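Local coordinates for glyoxylate-induced Protein (Pseudomonas aeruginosa, PDB 1SQ4) that is of unproven function but, as a two-barrel cupin related to ureidoglycine aminohydrolases, may by family resemblance act on ureidoglycine, at residues A[117-122]-A[187-192]; A[143-148]-A[152-157]. One frame throughout, in Å; residues are numbered along the deposited sequence.

Contact 1 of 2, residues A[117-122]-A[187-192]; sequences YAFIPP and MRHDMH
Phe119 meets His189 and Met191 where the two halves of this double-barrel cupin come together: residues 117-120 belong to the sheet of the first barrel, while 191-192 begin a strand in the larger sheet of the second. Holding CG anti to the backbone N (chi1 175°) sends the phenyl group out from strand 116-120 toward the other barrel. CB is the stem, and the encounter begins with the ring. CG is 3.8 Å from His189 NE2. Along one side of the ring CD1 leads to CE1, which comes within 3.2 Å of His189 NE2, while on the other CD2 and CE2 turn toward Met191. At the tip, CZ is 3.4 Å from His189 CD2.

The imidazole therefore approaches one face of the phenyl ring, with NE2 3.1 Å above the ring plane and displaced toward its rim. This is an edge-to-face pair, its planes inclined at 62° and its centroids 4.3 Å apart. A phenyl suits the position because its broad face can receive the imidazole edge while its rim remains available for apolar packing; histidine suits the other side because its flat ring can present the NE2 and CD2 edge to that face. Met191, modelled as selenomethionine, uses the phenyl rim. Its side chain runs extended beyond CG, a reach that brings the methyl group near the ring plane. A long, unbranched, apolar chain can span the distance between strands that do not pair here.

Backbone pairing with Phe157 holds Phe119 in its own sheet, whereas Tyr117 OH, hydrogen-bonded to Val193 O, is another link between the barrels. At the rim of the phenyl ring, the methyl CE of Met191 lies 3.5 Å from Phe119 CE2.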
loop_
_atom_site.group_PDB
_atom_site.type_symbol
_atom_site.label_atom_id
_atom_site.label_comp_id
_atom_site.label_asym_id
_atom_site.label_seq_id
_atom_site.Cartn_x
_atom_site.Cartn_y
_atom_site.Cartn_z
ATOM N N TYR A 117 27.386 -4.249 35.114
ATOM C CA TYR A 117 27.824 -4.454 33.729
ATOM C C TYR A 117 29.114 -5.272 33.693
ATOM O O TYR A 117 30.075 -4.964 34.385
ATOM C CB TYR A 117 28.049 -3.083 33.080
ATOM C CG TYR A 117 28.317 -3.055 31.584
ATOM C CD1 TYR A 117 27.324 -2.663 30.687
ATOM C CD2 TYR A 117 29.592 -3.297 31.083
ATOM C CE1 TYR A 117 27.593 -2.492 29.330
ATOM C CE2 TYR A 117 29.876 -3.132 29.732
ATOM C CZ TYR A 117 28.873 -2.723 28.858
ATOM O OH TYR A 117 29.178 -2.513 27.529
ATOM N N ALA A 118 29.138 -6.310 32.872
ATOM C CA ALA A 118 30.320 -7.150 32.783
ATOM C C ALA A 118 30.682 -7.487 31.340
ATOM O O ALA A 118 29.818 -7.855 30.548
ATOM C CB ALA A 118 30.101 -8.431 33.585
ATOM N N PHE A 119 31.961 -7.335 31.005
ATOM C CA PHE A 119 32.454 -7.638 29.666
ATOM C C PHE A 119 33.358 -8.857 29.741
ATOM O O PHE A 119 34.349 -8.884 30.478
ATOM C CB PHE A 119 33.231 -6.461 29.075
ATOM C CG PHE A 119 33.865 -6.770 27.746
ATOM C CD1 PHE A 119 35.222 -7.063 27.660
ATOM C CD2 PHE A 119 33.090 -6.848 26.590
ATOM C CE1 PHE A 119 35.792 -7.438 26.449
ATOM C CE2 PHE A 119 33.652 -7.224 25.378
ATOM C CZ PHE A 119 35.006 -7.519 25.310
ATOM N N ILE A 120 33.010 -9.866 28.964
ATOM C CA ILE A 120 33.754 -11.101 28.956
ATOM C C ILE A 120 34.399 -11.228 27.605
ATOM O O ILE A 120 33.717 -11.213 26.600
ATOM C CB ILE A 120 32.803 -12.265 29.179
ATOM C CG1 ILE A 120 31.998 -12.017 30.450
ATOM C CG2 ILE A 120 33.554 -13.564 29.269
ATOM C CD1 ILE A 120 31.007 -13.109 30.729
ATOM N N PRO A 121 35.738 -11.293 27.561
ATOM C CA PRO A 121 36.481 -11.423 26.300
ATOM C C PRO A 121 36.374 -12.831 25.718
ATOM O O PRO A 121 36.155 -13.799 26.443
ATOM C CB PRO A 121 37.911 -11.041 26.694
ATOM C CG PRO A 121 37.977 -11.416 28.137
ATOM C CD PRO A 121 36.645 -10.937 28.664
ATOM N N PRO A 122 36.547 -12.960 24.399
ATOM C CA PRO A 122 36.451 -14.259 23.729
ATOM C C PRO A 122 37.338 -15.343 24.311
ATOM O O PRO A 122 38.515 -15.118 24.571
ATOM C CB PRO A 122 36.792 -13.923 22.284
ATOM C CG PRO A 122 37.751 -12.799 22.426
ATOM C CD PRO A 122 37.157 -11.955 23.517
HETATM N N MSE A 187 40.836 0.426 20.288
HETATM C CA MSE A 187 40.653 -0.394 19.116
HETATM C C MSE A 187 40.608 -1.889 19.387
HETATM O O MSE A 187 40.420 -2.678 18.473
HETATM C CB MSE A 187 41.748 -0.072 18.101
HETATM C CG MSE A 187 41.204 0.316 16.739
HETATM SE SE MSE A 187 39.912 1.781 16.802
HETATM C CE MSE A 187 41.065 3.161 16.082
ATOM N N ARG A 188 40.779 -2.281 20.643
ATOM C CA ARG A 188 40.742 -3.691 20.997
ATOM C C ARG A 188 39.300 -4.181 21.007
ATOM O O ARG A 188 39.036 -5.351 20.750
ATOM C CB ARG A 188 41.376 -3.903 22.367
ATOM C CG ARG A 188 42.870 -3.639 22.404
ATOM C CD ARG A 188 43.425 -3.947 23.790
ATOM N NE ARG A 188 42.854 -3.045 24.786
ATOM C CZ ARG A 188 42.861 -3.258 26.096
ATOM N NH1 ARG A 188 43.414 -4.358 26.595
ATOM N NH2 ARG A 188 42.308 -2.364 26.907
ATOM N N HIS A 189 38.365 -3.285 21.309
ATOM C CA HIS A 189 36.959 -3.653 21.318
ATOM C C HIS A 189 36.355 -3.491 19.956
ATOM O O HIS A 189 36.547 -2.466 19.295
ATOM C CB HIS A 189 36.161 -2.796 22.281
ATOM C CG HIS A 189 36.177 -3.301 23.677
ATOM N ND1 HIS A 189 37.083 -2.860 24.614
ATOM C CD2 HIS A 189 35.438 -4.255 24.289
ATOM C CE1 HIS A 189 36.903 -3.521 25.741
ATOM N NE2 HIS A 189 35.909 -4.377 25.568
ATOM N N ASP A 190 35.602 -4.502 19.542
ATOM C CA ASP A 190 34.955 -4.462 18.244
ATOM C C ASP A 190 33.447 -4.323 18.395
ATOM O O ASP A 190 32.689 -4.501 17.446
ATOM C CB ASP A 190 35.335 -5.708 17.428
ATOM C CG ASP A 190 34.725 -6.992 17.964
ATOM O OD1 ASP A 190 34.348 -7.051 19.151
ATOM O OD2 ASP A 190 34.642 -7.963 17.183
HETATM N N MSE A 191 33.017 -3.979 19.599
HETATM C CA MSE A 191 31.599 -3.805 19.860
HETATM C C MSE A 191 31.392 -2.940 21.088
HETATM O O MSE A 191 32.181 -2.974 22.034
HETATM C CB MSE A 191 30.917 -5.148 20.105
HETATM C CG MSE A 191 31.214 -5.736 21.470
HETATM SE SE MSE A 191 29.917 -7.080 21.941
HETATM C CE MSE A 191 30.756 -7.798 23.542
ATOM N N HIS A 192 30.317 -2.169 21.071
ATOM C CA HIS A 192 29.995 -1.325 22.195
ATOM C C HIS A 192 28.575 -1.658 22.626
ATOM O O HIS A 192 27.703 -1.922 21.797
ATOM C CB HIS A 192 30.069 0.156 21.806
ATOM C CG HIS A 192 31.457 0.655 21.528
ATOM N ND1 HIS A 192 31.688 1.785 20.765
ATOM C CD2 HIS A 192 32.670 0.231 21.944
ATOM C CE1 HIS A 192 32.985 2.029 20.733
ATOM N NE2 HIS A 192 33.607 1.105 21.439
#

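Contact 2 of 2, residues A[143-148]-A[152-157]; sequences KHYQKV and PLPEAF
Tyr145 packs against Leu153 and Pro154 across a short turn of the chain, and these apolar touches make up most of the contact. A chi1 of 178° swings the tyrosine ring away from the backbone N and out from the end of strand 136-144 toward the returning loop. Leu153 arrives obliquely with a single branch, CD2, which lies 3.5 Å from Tyr145 CE1. Pro154 comes from the opposing direction and offers its CD, 3.5 Å from Tyr145 CZ; its CG is a little farther off, 4.0 Å from Tyr145 CE2. Proline suits the place: its ring is rigid and apolar, and its nitrogen carries no N-H that would need a partner. Nearer the surface, the aliphatic part of Lys147 crosses Leu153 at about a right angle, with Lys147 CD 4.2 Å from Leu153 CD2.

Polar bonds hold the tips of the side chains. The tyrosine hydroxyl is hydrogen-bonded to Arg188 O, so a group with an apolar ring and a polar tip suits this buried place. Lysine suits the exposed edge at 147: its methylenes pack on Leu153 while NZ hydrogen-bonds to Val151 O in the turn. Lys143 NZ donates to His144 O at 2.8 Å, tilted 22° from the carbonyl plane, and also forms a salt bridge with Asp190.

The arrangement is a loop of the first barrel, 145-156, which joins strand 136-144 to edge strand 157-160 of the same sheet and packs at the junction between the two barrels of a bicupin.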
loop_
_atom_site.group_PDB
_atom_site.type_symbol
_atom_site.label_atom_id
_atom_site.label_comp_id
_atom_site.label_asym_id
_atom_site.label_seq_id
_atom_site.Cartn_x
_atom_site.Cartn_y
_atom_site.Cartn_z
ATOM N N LYS A 143 28.557 -12.085 20.529
ATOM C CA LYS A 143 29.076 -11.784 19.203
ATOM C C LYS A 143 30.417 -12.449 19.001
ATOM O O LYS A 143 31.201 -12.586 19.936
ATOM C CB LYS A 143 29.268 -10.282 19.002
ATOM C CG LYS A 143 29.961 -9.904 17.685
ATOM C CD LYS A 143 30.417 -8.453 17.739
ATOM C CE LYS A 143 31.003 -7.919 16.426
ATOM N NZ LYS A 143 32.052 -8.759 15.793
ATOM N N HIS A 144 30.685 -12.872 17.779
ATOM C CA HIS A 144 31.968 -13.468 17.514
ATOM C C HIS A 144 32.939 -12.298 17.420
ATOM O O HIS A 144 32.754 -11.367 16.625
ATOM C CB HIS A 144 31.933 -14.261 16.208
ATOM C CG HIS A 144 31.263 -15.595 16.330
ATOM N ND1 HIS A 144 30.744 -16.264 15.239
ATOM C CD2 HIS A 144 31.054 -16.399 17.394
ATOM C CE1 HIS A 144 30.247 -17.421 15.630
ATOM N NE2 HIS A 144 30.420 -17.532 16.934
ATOM N N TYR A 145 33.960 -12.344 18.264
ATOM C CA TYR A 145 34.973 -11.307 18.305
ATOM C C TYR A 145 35.831 -11.355 17.057
ATOM O O TYR A 145 36.155 -12.427 16.559
ATOM C CB TYR A 145 35.850 -11.488 19.549
ATOM C CG TYR A 145 36.965 -10.470 19.648
ATOM C CD1 TYR A 145 38.282 -10.816 19.346
ATOM C CD2 TYR A 145 36.697 -9.135 19.997
ATOM C CE1 TYR A 145 39.299 -9.869 19.383
ATOM C CE2 TYR A 145 37.720 -8.183 20.033
ATOM C CZ TYR A 145 39.015 -8.566 19.720
ATOM O OH TYR A 145 40.022 -7.646 19.705
ATOM N N GLN A 146 36.192 -10.187 16.545
ATOM C CA GLN A 146 37.023 -10.141 15.359
ATOM C C GLN A 146 38.445 -9.749 15.731
ATOM O O GLN A 146 38.708 -8.616 16.139
ATOM C CB GLN A 146 36.458 -9.161 14.347
ATOM C CG GLN A 146 37.240 -9.131 13.058
ATOM C CD GLN A 146 36.518 -8.368 11.974
ATOM O OE1 GLN A 146 37.049 -8.180 10.870
ATOM N NE2 GLN A 146 35.293 -7.921 12.278
ATOM N N LYS A 147 39.348 -10.715 15.603
ATOM C CA LYS A 147 40.751 -10.523 15.921
ATOM C C LYS A 147 41.461 -9.800 14.801
ATOM O O LYS A 147 41.284 -10.121 13.627
ATOM C CB LYS A 147 41.443 -11.871 16.129
ATOM C CG LYS A 147 42.931 -11.764 16.450
ATOM C CD LYS A 147 43.137 -11.227 17.858
ATOM C CE LYS A 147 44.597 -10.886 18.118
ATOM N NZ LYS A 147 45.079 -9.831 17.180
ATOM N N VAL A 148 42.266 -8.815 15.166
ATOM C CA VAL A 148 43.042 -8.099 14.180
ATOM C C VAL A 148 44.497 -8.100 14.627
ATOM O O VAL A 148 44.820 -7.736 15.761
ATOM C CB VAL A 148 42.520 -6.644 13.965
ATOM C CG1 VAL A 148 42.200 -5.991 15.291
ATOM C CG2 VAL A 148 43.562 -5.837 13.204
ATOM N N PRO A 152 45.766 -6.449 20.508
ATOM C CA PRO A 152 45.538 -7.464 21.538
ATOM C C PRO A 152 44.077 -7.562 21.952
ATOM O O PRO A 152 43.326 -6.592 21.848
ATOM C CB PRO A 152 46.425 -6.985 22.678
ATOM C CG PRO A 152 46.368 -5.494 22.526
ATOM C CD PRO A 152 46.546 -5.321 21.048
ATOM N N LEU A 153 43.677 -8.736 22.423
ATOM C CA LEU A 153 42.300 -8.954 22.870
ATOM C C LEU A 153 41.925 -7.988 23.975
ATOM O O LEU A 153 42.769 -7.580 24.777
ATOM C CB LEU A 153 42.132 -10.357 23.418
ATOM C CG LEU A 153 42.402 -11.530 22.498
ATOM C CD1 LEU A 153 42.622 -12.744 23.360
ATOM C CD2 LEU A 153 41.245 -11.737 21.537
ATOM N N PRO A 154 40.644 -7.624 24.045
ATOM C CA PRO A 154 40.180 -6.700 25.075
ATOM C C PRO A 154 40.181 -7.393 26.423
ATOM O O PRO A 154 39.930 -8.598 26.510
ATOM C CB PRO A 154 38.785 -6.329 24.598
ATOM C CG PRO A 154 38.340 -7.565 23.905
ATOM C CD PRO A 154 39.558 -7.984 23.126
ATOM N N GLU A 155 40.491 -6.641 27.473
ATOM C CA GLU A 155 40.527 -7.206 28.820
ATOM C C GLU A 155 39.179 -7.054 29.494
ATOM O O GLU A 155 38.486 -6.062 29.291
ATOM C CB GLU A 155 41.623 -6.532 29.653
ATOM C CG GLU A 155 43.015 -7.131 29.424
ATOM C CD GLU A 155 44.137 -6.177 29.798
ATOM O OE1 GLU A 155 44.115 -5.010 29.330
ATOM O OE2 GLU A 155 45.055 -6.593 30.545
ATOM N N ALA A 156 38.813 -8.061 30.279
ATOM C CA ALA A 156 37.551 -8.072 30.999
ATOM C C ALA A 156 37.504 -6.972 32.036
ATOM O O ALA A 156 38.503 -6.323 32.323
ATOM C CB ALA A 156 37.355 -9.403 31.681
ATOM N N PHE A 157 36.318 -6.762 32.585
ATOM C CA PHE A 157 36.119 -5.768 33.614
ATOM C C PHE A 157 34.661 -5.811 34.038
ATOM O O PHE A 157 33.799 -6.272 33.288
ATOM C CB PHE A 157 36.540 -4.383 33.106
ATOM C CG PHE A 157 35.766 -3.896 31.923
ATOM C CD1 PHE A 157 34.531 -3.293 32.099
ATOM C CD2 PHE A 157 36.260 -4.054 30.634
ATOM C CE1 PHE A 157 33.799 -2.846 31.018
ATOM C CE2 PHE A 157 35.535 -3.611 29.535
ATOM C CZ PHE A 157 34.299 -3.009 29.731
#

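How the contacts relate
From the N terminus, the chain runs through strand 116-120 and then strand 136-144, both in the sheet of the first cupin barrel. Contact 2 closes a tight loop just beyond, with three residues between 143-148 and 152-157, before the chain pairs beside strand 116-120 as strand 157-160. Contact 1 closes a much wider loop, bringing 187-192 of the second barrel back to 117-122, and contact 2 is nested wholly inside it. The two sites adjoin, their centres about 6 Å apart. Pro154 packs on Phe119 within the first barrel, while a probable hydrogen bond from Gln146 N to Asp190 OD2, 2.8 Å, ties the 145-156 loop to the segment entering the second.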